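Local coordinates for protein putative sugar ABC transporter (Yersinia enterocolitica subsp. enterocolitica 8081, PDB 5ULB) that probably binds methylthioribose-like sugars as the periplasmic receptor of an ABC transporter, and can hold a selenium analogue of methylthioribose, at residues Glu130-Leu135 and Ala161-Leu166; Gln70-Lys75 and Val93-Ala98. All coordinates share one frame; numbering follows the deposited sequence. Where two conformers were deposited one is given.

Interaction 1 of 2, residues Glu130-Leu135 and Ala161-Leu166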
loop_
_atom_site.group_PDB
_atom_site.type_symbol
_atom_site.label_atom_id
_atom_site.label_comp_id
_atom_site.label_asym_id
_atom_site.label_seq_id
_atom_site.Cartn_x
_atom_site.Cartn_y
_atom_site.Cartn_z
ATOM N N GLU A 130 -9.806 -11.270 -5.246
ATOM C CA GLU A 130 -10.936 -10.924 -4.428
ATOM C C GLU A 130 -11.729 -9.718 -4.919
ATOM O O GLU A 130 -12.915 -9.571 -4.717
ATOM C CB GLU A 130 -10.492 -10.747 -2.984
ATOM C CG GLU A 130 -9.976 -12.001 -2.335
ATOM C CD GLU A 130 -10.844 -13.321 -2.433
ATOM O OE1 GLU A 130 -11.991 -13.278 -2.341
ATOM O OE2 GLU A 130 -10.200 -14.432 -2.586
ATOM N N SER A 131 -11.037 -8.742 -5.535
ATOM C CA SER A 131 -11.677 -7.474 -5.968
ATOM C C SER A 131 -12.263 -7.627 -7.359
ATOM O O SER A 131 -13.490 -7.525 -7.570
ATOM C CB SER A 131 -10.675 -6.294 -5.892
ATOM O OG SER A 131 -9.549 -6.479 -6.687
ATOM N N PHE A 132 -11.400 -7.919 -8.312
ATOM C CA PHE A 132 -11.832 -8.206 -9.645
ATOM C C PHE A 132 -12.708 -9.463 -9.726
ATOM O O PHE A 132 -13.658 -9.531 -10.500
ATOM C CB PHE A 132 -10.655 -8.270 -10.653
ATOM C CG PHE A 132 -11.078 -8.333 -12.085
ATOM C CD1 PHE A 132 -11.663 -7.249 -12.666
ATOM C CD2 PHE A 132 -10.894 -9.496 -12.847
ATOM C CE1 PHE A 132 -12.048 -7.286 -13.927
ATOM C CE2 PHE A 132 -11.330 -9.532 -14.150
ATOM C CZ PHE A 132 -11.933 -8.418 -14.667
ATOM N N GLY A 133 -12.378 -10.457 -8.920
ATOM C CA GLY A 133 -13.233 -11.621 -8.892
ATOM C C GLY A 133 -14.604 -11.348 -8.424
ATOM O O GLY A 133 -15.569 -11.980 -8.858
ATOM N N GLN A 134 -14.807 -10.390 -7.490
ATOM C CA GLN A 134 -16.171 -9.992 -7.080
ATOM C C GLN A 134 -16.883 -9.371 -8.206
ATOM O O GLN A 134 -18.100 -9.590 -8.332
ATOM C CB GLN A 134 -16.140 -9.092 -5.873
ATOM C CG GLN A 134 -17.503 -8.963 -5.201
ATOM C CD GLN A 134 -18.043 -10.249 -4.582
ATOM O OE1 GLN A 134 -17.255 -10.978 -3.871
ATOM N NE2 GLN A 134 -19.227 -10.588 -4.926
ATOM N N LEU A 135 -16.208 -8.593 -9.022
ATOM C CA LEU A 135 -16.805 -8.004 -10.214
ATOM C C LEU A 135 -17.349 -9.121 -11.136
ATOM O O LEU A 135 -18.449 -9.164 -11.654
ATOM C CB LEU A 135 -15.808 -7.065 -10.887
ATOM C CG LEU A 135 -16.243 -6.213 -12.087
ATOM C CD1 LEU A 135 -15.155 -5.186 -12.342
ATOM C CD2 LEU A 135 -16.440 -7.022 -13.326
ATOM N N ALA A 161 -0.980 -9.205 -14.029
ATOM C CA ALA A 161 -0.832 -10.645 -14.414
ATOM C C ALA A 161 -2.053 -11.434 -13.888
ATOM O O ALA A 161 -2.611 -12.267 -14.619
ATOM C CB ALA A 161 0.459 -11.237 -13.920
ATOM N N ALA A 162 -2.408 -11.159 -12.632
ATOM C CA ALA A 162 -3.552 -11.878 -12.069
ATOM C C ALA A 162 -4.847 -11.533 -12.802
ATOM O O ALA A 162 -5.745 -12.396 -13.023
ATOM C CB ALA A 162 -3.662 -11.613 -10.579
ATOM N N TYR A 163 -5.034 -10.264 -13.143
ATOM C CA TYR A 163 -6.143 -9.789 -13.928
ATOM C C TYR A 163 -6.194 -10.463 -15.283
ATOM O O TYR A 163 -7.300 -10.911 -15.728
ATOM C CB TYR A 163 -6.041 -8.281 -14.022
ATOM C CG TYR A 163 -6.894 -7.591 -15.095
ATOM C CD1 TYR A 163 -8.266 -7.309 -14.900
ATOM C CD2 TYR A 163 -6.306 -7.192 -16.268
ATOM C CE1 TYR A 163 -8.942 -6.594 -15.883
ATOM C CE2 TYR A 163 -7.032 -6.507 -17.254
ATOM C CZ TYR A 163 -8.363 -6.215 -16.990
ATOM O OH TYR A 163 -9.091 -5.503 -17.904
ATOM N N GLN A 164 -5.068 -10.547 -15.999
ATOM C CA GLN A 164 -5.082 -11.180 -17.315
ATOM C C GLN A 164 -5.504 -12.663 -17.192
ATOM O O GLN A 164 -6.226 -13.148 -18.064
ATOM C CB GLN A 164 -3.752 -11.073 -17.987
ATOM C CG GLN A 164 -3.410 -9.691 -18.512
ATOM C CD GLN A 164 -4.289 -9.184 -19.671
ATOM O OE1 GLN A 164 -4.526 -7.937 -19.803
ATOM N NE2 GLN A 164 -4.735 -10.095 -20.493
ATOM N N ALA A 165 -5.079 -13.349 -16.105
ATOM C CA ALA A 165 -5.596 -14.696 -15.930
ATOM C C ALA A 165 -7.097 -14.792 -15.776
ATOM O O ALA A 165 -7.760 -15.729 -16.307
ATOM C CB ALA A 165 -4.816 -15.365 -14.820
ATOM N N LEU A 166 -7.692 -13.839 -15.054
ATOM C CA LEU A 166 -9.146 -13.829 -14.934
ATOM C C LEU A 166 -9.838 -13.436 -16.207
ATOM O O LEU A 166 -10.972 -13.933 -16.486
ATOM C CB LEU A 166 -9.588 -12.920 -13.788
ATOM C CG LEU A 166 -9.183 -13.470 -12.419
ATOM C CD1 LEU A 166 -9.440 -12.496 -11.276
ATOM C CD2 LEU A 166 -9.853 -14.838 -12.095
#
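F132 and Y163, whose CA atoms lie 7.3 Å apart, mark the level at which two helical turns run side by side, the axes of 130-135 and 161-166 approaching to 10.4 Å with their N-to-C directions 24° apart. Three side chains fill the gap. F132 reaches across from the first helix with CG anti to its own nitrogen (chi1 -170°), and its ring receives the edge of Y163 on one face: a T-shaped pair with centroids 4.9 Å apart and planes at 68°. The tyrosine atom CD1 stands over the middle of the phenylalanine ring, while Y163 CE1 comes to 3.7 Å from F132 CZ. L166 arrives from a different direction, at the rim of the same ring. L166 CB lies in the ring plane at the edge, and L166 CD1 sits 3.7 Å from F132 CD2. One phenylalanine is thus packed by an aromatic edge on a face and by aliphatic carbons at its border. G133 brings only backbone here, its N 4.3 Å from L166 CD1. The phenol end of Y163 passes beyond the apolar contact, where OH is hydrogen-bonded to E175, and W210 meets both aromatic rings. Beneath the pair, F132 and Y163 both rest on I145 of strand 143-148, which the chain traverses between the two helices. Neighbouring, nearly parallel helices laid over a parallel strand in this way are a standard unit of the Rossmann-like alpha/beta lobes of periplasmic binding proteins.

Interaction 2 of 2, residues Gln70-Lys75 and Val93-Ala98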
loop_
_atom_site.group_PDB
_atom_site.type_symbol
_atom_site.label_atom_id
_atom_site.label_comp_id
_atom_site.label_asym_id
_atom_site.label_seq_id
_atom_site.Cartn_x
_atom_site.Cartn_y
_atom_site.Cartn_z
ATOM N N GLN A 70 21.392 10.129 -0.800
ATOM C CA GLN A 70 21.677 11.049 0.282
ATOM C C GLN A 70 21.545 10.376 1.650
ATOM O O GLN A 70 22.379 10.552 2.525
ATOM C CB GLN A 70 20.785 12.234 0.238
ATOM C CG GLN A 70 21.039 13.131 -0.974
ATOM C CD GLN A 70 19.988 14.136 -1.297
ATOM O OE1 GLN A 70 19.211 14.524 -0.482
ATOM N NE2 GLN A 70 20.032 14.633 -2.559
ATOM N N ALA A 71 20.509 9.497 1.791
ATOM C CA ALA A 71 20.383 8.771 3.105
ATOM C C ALA A 71 21.604 7.862 3.325
ATOM O O ALA A 71 22.070 7.727 4.441
ATOM C CB ALA A 71 19.111 7.951 3.079
ATOM N N ILE A 72 22.092 7.187 2.303
ATOM C CA ILE A 72 23.314 6.360 2.433
ATOM C C ILE A 72 24.490 7.245 2.881
ATOM O O ILE A 72 25.216 6.921 3.799
ATOM C CB ILE A 72 23.663 5.638 1.119
ATOM C CG1 ILE A 72 22.590 4.620 0.744
ATOM C CG2 ILE A 72 24.975 4.974 1.183
ATOM C CD1 ILE A 72 22.659 4.088 -0.695
ATOM N N SER A 73 24.671 8.392 2.204
ATOM C CA SER A 73 25.773 9.275 2.559
ATOM C C SER A 73 25.714 9.842 3.935
ATOM O O SER A 73 26.786 10.113 4.510
ATOM C CB SER A 73 25.892 10.471 1.523
ATOM O OG SER A 73 24.849 11.447 1.686
ATOM N N GLN A 74 24.472 10.000 4.473
ATOM C CA GLN A 74 24.223 10.493 5.802
ATOM C C GLN A 74 24.420 9.432 6.863
ATOM O O GLN A 74 24.369 9.719 8.049
ATOM C CB GLN A 74 22.822 11.078 5.885
ATOM C CG GLN A 74 22.656 12.447 5.084
ATOM C CD GLN A 74 23.438 13.687 5.581
ATOM O OE1 GLN A 74 24.300 13.562 6.456
ATOM N NE2 GLN A 74 23.161 14.877 5.027
ATOM N N LYS A 75 24.610 8.188 6.436
ATOM C CA LYS A 75 24.912 7.100 7.405
ATOM C C LYS A 75 23.760 6.862 8.399
ATOM O O LYS A 75 23.949 6.689 9.610
ATOM C CB LYS A 75 26.232 7.310 8.185
ATOM C CG LYS A 75 27.419 7.348 7.253
ATOM C CD LYS A 75 28.767 7.534 7.983
ATOM C CE LYS A 75 29.145 6.344 8.882
ATOM N NZ LYS A 75 30.534 6.494 9.491
ATOM N N VAL A 93 19.988 -0.980 -3.389
ATOM C CA VAL A 93 19.924 -1.793 -2.177
ATOM C C VAL A 93 21.203 -2.486 -1.888
ATOM O O VAL A 93 21.643 -2.561 -0.741
ATOM C CB VAL A 93 18.699 -2.701 -2.197
ATOM C CG1 VAL A 93 18.713 -3.629 -0.973
ATOM C CG2 VAL A 93 17.417 -1.918 -2.211
ATOM N N LYS A 94 21.860 -2.986 -2.927
ATOM C CA LYS A 94 23.167 -3.571 -2.703
ATOM C C LYS A 94 24.184 -2.540 -2.078
ATOM O O LYS A 94 25.033 -2.881 -1.242
ATOM C CB LYS A 94 23.825 -4.171 -3.946
ATOM C CG LYS A 94 23.081 -5.437 -4.422
ATOM C CD LYS A 94 23.677 -5.926 -5.739
ATOM C CE LYS A 94 22.925 -7.166 -6.156
ATOM N NZ LYS A 94 23.492 -7.658 -7.401
ATOM N N ARG A 95 24.062 -1.264 -2.487
ATOM C CA ARG A 95 24.954 -0.236 -1.968
ATOM C C ARG A 95 24.577 0.056 -0.448
ATOM O O ARG A 95 25.436 0.300 0.391
ATOM C CB ARG A 95 24.867 1.036 -2.823
ATOM C CG ARG A 95 26.022 2.012 -2.582
ATOM C CD ARG A 95 26.314 2.928 -3.808
ATOM N NE ARG A 95 25.559 4.120 -3.648
ATOM C CZ ARG A 95 25.849 5.111 -2.802
ATOM N NH1 ARG A 95 25.008 6.141 -2.733
ATOM N NH2 ARG A 95 26.931 5.095 -1.988
ATOM N N ILE A 96 23.292 0.000 -0.134
ATOM C CA ILE A 96 22.852 0.210 1.228
ATOM C C ILE A 96 23.492 -0.870 2.070
ATOM O O ILE A 96 24.079 -0.604 3.117
ATOM C CB ILE A 96 21.318 0.129 1.335
ATOM C CG1 ILE A 96 20.655 1.322 0.606
ATOM C CG2 ILE A 96 20.856 0.159 2.796
ATOM C CD1 ILE A 96 19.128 1.231 0.490
ATOM N N VAL A 97 23.332 -2.115 1.663
ATOM C CA VAL A 97 23.888 -3.276 2.418
ATOM C C VAL A 97 25.419 -3.161 2.561
ATOM O O VAL A 97 26.016 -3.407 3.636
ATOM C CB VAL A 97 23.501 -4.591 1.755
ATOM C CG1 VAL A 97 24.230 -5.724 2.440
ATOM C CG2 VAL A 97 22.007 -4.773 1.870
ATOM N N ALA A 98 26.094 -2.768 1.438
ATOM C CA ALA A 98 27.564 -2.649 1.464
ATOM C C ALA A 98 28.059 -1.612 2.432
ATOM O O ALA A 98 29.151 -1.702 2.867
ATOM C CB ALA A 98 28.063 -2.299 0.078
#
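I72 lies opposite I96, their CA atoms 6.3 Å apart, where the last turns of helix 61-73 meet the end of helix 89-98. The isoleucine of 70-75 supplies nearly all of its segment's side of the contact. With CG1 anti to the carbonyl carbon (chi1 -65°) and chi2 extended, I72 CD1 is carried across to 3.7 Å from I96 CG1, and the two side chains cross at about a right angle. Both isoleucines also touch I79 of strand 78-82, the strand that joins these helices in sequence, so the pair packs over the parallel sheet of a Rossmann-like lobe. Toward the outside, the side chain of R95 crosses that of I72 at a slant. In the conformer described, one of two deposited and so less certain, I72 CD1 is above one face of the guanidinium, nearer its rim than its middle, and 3.7 Å from R95 NH1, while I72 CG2 lies at the same distance from R95 NH2. The arginine chain bends at chi3 (92°), and NH1 is hydrogen-bonded to N69, on the helix just before 70-75. Just past I72, the first helix closes in a Schellman motif: K75 takes a positive phi of 63°, and K75 N bonds to I72 O at 3.0 Å.

Interaction 2 closes before interaction 1 opens, and the two lie on opposite sides of the chain's centre, with centres 38 Å apart and nearest atoms about 23 Å apart. Each repeats one scheme: two successive helices flank, in sequence, the strand that links them, which is 78-82 for interaction 2 and 143-148 for interaction 1. The two strands belong to different halves of one mixed sheet. This is consistent with the two-lobed architecture of periplasmic binding proteins, in which the sugar lies between the lobes; Q83, directly after strand 78-82, and R159, on helix 154-169 of interaction 1, both line the sugar pocket. Each contact thus lies within its own half of the sheet, and the two do not touch.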